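Local coordinates for protein CocE/NonD family hydrolase (Staphylococcus aureus, PDB 3IB3) that probably hydrolyses ester or amide bonds as an alpha/beta-hydrolase of the CocE/NonD family, related to X-Pro dipeptidyl-peptidases, at residues Lys412-Thr417 with Lys549-Leu554. Residues are numbered along the deposited sequence; the frame is centred on the assembly and turned at random.
Sequences KLWVST and KYDSQL
W414 and K412, two residues apart on one strand, both reach the carboxylate oxygen OD1 of D551. The indole bond is almost straight, 174° at the hydrogen, and the oxygen sits in the ring plane. W414 NE1 lies 2.9 Å from D551 OD1 and meets it nearly end-on to its C-O bond, although the carboxylate plane is tilted from the ring plane. K412 NZ arrives on the syn side, 33° out of the carboxylate plane. Its salt bridge to D551 OD1 is longer, with K412 NZ at 3.2 Å. Bends at chi2 and chi4 of the lysine carry NZ across to the D551 carboxylate, while its CB and CG lie against CG of Q553. Over one face of the indole passes the turn centred on Y550: Y550 CA stands 3.8 Å from the centroid of the five-membered ring of W414 in a CH-pi contact. The Y550 ring sets its edge toward the same face, planes 62° apart. A second inverse gamma turn, centred on D551, follows the one at Y550 and carries the chain past the tryptophan. Beside the ring, S552 OG accepts the backbone N-H of W414 (OG to N 3.0 Å) and is also hydrogen-bonded to the carbonyl of Y545. The K412-Q553 antiparallel hydrogen-bonded pair then begins the sheet pairing, with K412 N 2.7 Å from Q553 O. Q553 NE2 turns back to the carbonyl of D551, tying the loop to the strand. The contact thus joins strand 408-417 to the entry of strand 553-558 in the beta-rich C-terminal, non-catalytic domain. With two donors on OD1, one of them cationic, D551 is probably held as the carboxylate, and the indole is pinned at its N-H while one face is packed by the turn.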
ATOM      1  N   LYS A 412       1.649 -23.443  -3.056  1.00  7.85           N
ATOM      2  CA  LYS A 412       1.841 -24.532  -2.090  1.00  7.40           C
ATOM      3  C   LYS A 412       3.039 -25.444  -2.523  1.00  7.50           C
ATOM      4  O   LYS A 412       2.982 -26.094  -3.543  1.00  7.35           O
ATOM      5  CB  LYS A 412       0.499 -25.230  -1.955  1.00  6.87           C
ATOM      6  CG  LYS A 412       0.459 -26.661  -1.489  1.00  9.04           C
ATOM      7  CD  LYS A 412       1.023 -26.871  -0.123  1.00 11.75           C
ATOM      8  CE  LYS A 412       0.977 -28.350   0.189  1.00 12.89           C
ATOM      9  NZ  LYS A 412      -0.405 -28.884   0.191  1.00 12.62           N
ATOM     10  N   LEU A 413       4.113 -25.470  -1.729  1.00  7.88           N
ATOM     11  CA  LEU A 413       5.356 -26.229  -2.055  1.00  7.71           C
ATOM     12  C   LEU A 413       5.663 -27.219  -0.948  1.00  8.59           C
ATOM     13  O   LEU A 413       5.303 -26.986   0.213  1.00  9.45           O
ATOM     14  CB  LEU A 413       6.551 -25.277  -2.213  1.00  6.94           C
ATOM     15  CG  LEU A 413       6.491 -24.121  -3.253  1.00  5.92           C
ATOM     16  CD1 LEU A 413       7.829 -23.330  -3.275  1.00  2.50           C
ATOM     17  CD2 LEU A 413       6.148 -24.694  -4.629  1.00  2.37           C
ATOM     18  N   TRP A 414       6.281 -28.345  -1.301  1.00  9.88           N
ATOM     19  CA  TRP A 414       7.012 -29.196  -0.345  1.00  9.71           C
ATOM     20  C   TRP A 414       8.529 -28.907  -0.541  1.00 10.29           C
ATOM     21  O   TRP A 414       9.026 -28.817  -1.679  1.00 10.47           O
ATOM     22  CB  TRP A 414       6.689 -30.685  -0.525  1.00  9.31           C
ATOM     23  CG  TRP A 414       5.248 -31.013  -0.265  1.00 11.20           C
ATOM     24  CD1 TRP A 414       4.192 -30.870  -1.133  1.00 13.28           C
ATOM     25  CD2 TRP A 414       4.690 -31.528   0.957  1.00 13.29           C
ATOM     26  NE1 TRP A 414       3.012 -31.265  -0.512  1.00 13.68           N
ATOM     27  CE2 TRP A 414       3.294 -31.680   0.759  1.00 13.85           C
ATOM     28  CE3 TRP A 414       5.239 -31.902   2.187  1.00 14.00           C
ATOM     29  CZ2 TRP A 414       2.434 -32.181   1.762  1.00 14.42           C
ATOM     30  CZ3 TRP A 414       4.383 -32.399   3.194  1.00 16.15           C
ATOM     31  CH2 TRP A 414       2.996 -32.536   2.962  1.00 15.97           C
ATOM     32  N   VAL A 415       9.231 -28.674   0.565  1.00  9.86           N
ATOM     33  CA  VAL A 415      10.563 -28.104   0.526  1.00  9.62           C
ATOM     34  C   VAL A 415      11.407 -28.725   1.627  1.00 11.54           C
ATOM     35  O   VAL A 415      10.869 -29.298   2.594  1.00 11.48           O
ATOM     36  CB  VAL A 415      10.563 -26.549   0.677  1.00  9.46           C
ATOM     37  CG1 VAL A 415       9.645 -25.954  -0.272  1.00  5.63           C
ATOM     38  CG2 VAL A 415      10.175 -26.094   2.163  1.00  7.34           C
ATOM     39  N   SER A 416      12.720 -28.653   1.417  1.00 11.97           N
ATOM     40  CA  SER A 416      13.715 -29.098   2.363  1.00 13.05           C
ATOM     41  C   SER A 416      15.050 -28.442   1.991  1.00 13.85           C
ATOM     42  O   SER A 416      15.249 -28.048   0.851  1.00 13.26           O
ATOM     43  CB  SER A 416      13.846 -30.632   2.369  1.00 13.02           C
ATOM     44  OG  SER A 416      14.600 -31.111   1.272  1.00 12.36           O
ATOM     45  N   THR A 417      15.943 -28.360   2.971  1.00 15.26           N
ATOM     46  CA  THR A 417      17.279 -27.805   2.834  1.00 16.31           C
ATOM     47  C   THR A 417      18.146 -28.721   3.680  1.00 17.66           C
ATOM     48  O   THR A 417      17.648 -29.373   4.609  1.00 18.27           O
ATOM     49  CB  THR A 417      17.343 -26.330   3.360  1.00 16.87           C
ATOM     50  OG1 THR A 417      18.698 -25.827   3.365  1.00 16.62           O
ATOM     51  CG2 THR A 417      16.765 -26.215   4.767  1.00 16.00           C
ATOM     52  N   LYS A 549       2.906 -37.922  -3.642  1.00 15.14           N
ATOM     53  CA  LYS A 549       2.357 -37.309  -2.403  1.00 15.04           C
ATOM     54  C   LYS A 549       2.652 -35.796  -2.257  1.00 14.79           C
ATOM     55  O   LYS A 549       1.924 -35.065  -1.555  1.00 14.61           O
ATOM     56  CB  LYS A 549       2.831 -38.071  -1.148  1.00 15.57           C
ATOM     57  CG  LYS A 549       4.373 -38.193  -0.926  1.00 17.39           C
ATOM     58  CD  LYS A 549       4.711 -38.764   0.471  1.00 18.80           C
ATOM     59  CE  LYS A 549       6.192 -39.181   0.608  1.00 20.74           C
ATOM     60  NZ  LYS A 549       6.439 -40.273   1.639  1.00 20.89           N
ATOM     61  N   TYR A 550       3.708 -35.324  -2.913  1.00 14.07           N
ATOM     62  CA  TYR A 550       4.125 -33.945  -2.801  1.00 13.37           C
ATOM     63  C   TYR A 550       3.290 -33.062  -3.753  1.00 13.88           C
ATOM     64  O   TYR A 550       3.774 -32.583  -4.775  1.00 14.83           O
ATOM     65  CB  TYR A 550       5.636 -33.826  -3.046  1.00 13.66           C
ATOM     66  CG  TYR A 550       6.511 -34.776  -2.194  1.00 13.68           C
ATOM     67  CD1 TYR A 550       7.292 -35.751  -2.809  1.00 13.68           C
ATOM     68  CD2 TYR A 550       6.561 -34.695  -0.785  1.00 14.59           C
ATOM     69  CE1 TYR A 550       8.080 -36.655  -2.066  1.00 15.25           C
ATOM     70  CE2 TYR A 550       7.356 -35.626  -0.010  1.00 12.35           C
ATOM     71  CZ  TYR A 550       8.118 -36.578  -0.684  1.00 13.27           C
ATOM     72  OH  TYR A 550       8.929 -37.468  -0.059  1.00 16.23           O
ATOM     73  N   ASP A 551       2.038 -32.797  -3.360  1.00 13.73           N
ATOM     74  CA  ASP A 551       1.058 -32.101  -4.189  1.00 12.97           C
ATOM     75  C   ASP A 551       1.345 -30.596  -4.336  1.00 12.03           C
ATOM     76  O   ASP A 551       0.451 -29.746  -4.206  1.00 11.27           O
ATOM     77  CB  ASP A 551      -0.373 -32.367  -3.667  1.00 12.83           C
ATOM     78  CG  ASP A 551      -0.590 -31.818  -2.295  1.00 14.54           C
ATOM     79  OD1 ASP A 551       0.397 -31.402  -1.646  1.00 18.63           O
ATOM     80  OD2 ASP A 551      -1.736 -31.821  -1.841  1.00 17.01           O
ATOM     81  N   SER A 552       2.591 -30.281  -4.663  1.00 10.73           N
ATOM     82  CA  SER A 552       2.974 -28.904  -4.859  1.00 10.17           C
ATOM     83  C   SER A 552       2.094 -28.296  -5.959  1.00  9.97           C
ATOM     84  O   SER A 552       1.860 -28.928  -7.005  1.00 10.63           O
ATOM     85  CB  SER A 552       4.462 -28.778  -5.201  1.00 10.13           C
ATOM     86  OG  SER A 552       5.280 -28.969  -4.059  1.00  8.64           O
ATOM     87  N   GLN A 553       1.578 -27.094  -5.710  1.00  8.41           N
ATOM     88  CA  GLN A 553       0.589 -26.505  -6.614  1.00  7.67           C
ATOM     89  C   GLN A 553       0.455 -25.009  -6.442  1.00  6.60           C
ATOM     90  O   GLN A 553       0.628 -24.494  -5.359  1.00  5.94           O
ATOM     91  CB  GLN A 553      -0.798 -27.130  -6.363  1.00  6.90           C
ATOM     92  CG  GLN A 553      -1.385 -26.784  -5.033  1.00  4.56           C
ATOM     93  CD  GLN A 553      -2.617 -27.602  -4.723  1.00  4.72           C
ATOM     94  OE1 GLN A 553      -3.728 -27.174  -4.989  1.00  3.55           O
ATOM     95  NE2 GLN A 553      -2.420 -28.818  -4.232  1.00  6.42           N
ATOM     96  N   LEU A 554       0.145 -24.331  -7.540  1.00  6.69           N
ATOM     97  CA  LEU A 554      -0.275 -22.947  -7.522  1.00  6.94           C
ATOM     98  C   LEU A 554      -1.807 -22.802  -7.698  1.00  7.25           C
ATOM     99  O   LEU A 554      -2.388 -23.303  -8.673  1.00  6.60           O
ATOM    100  CB  LEU A 554       0.410 -22.203  -8.659  1.00  6.00           C
ATOM    101  CG  LEU A 554       0.069 -20.715  -8.749  1.00  7.49           C
ATOM    102  CD1 LEU A 554       0.828 -19.858  -7.668  1.00  8.55           C
ATOM    103  CD2 LEU A 554       0.356 -20.222 -10.118  1.00  3.86           C
TER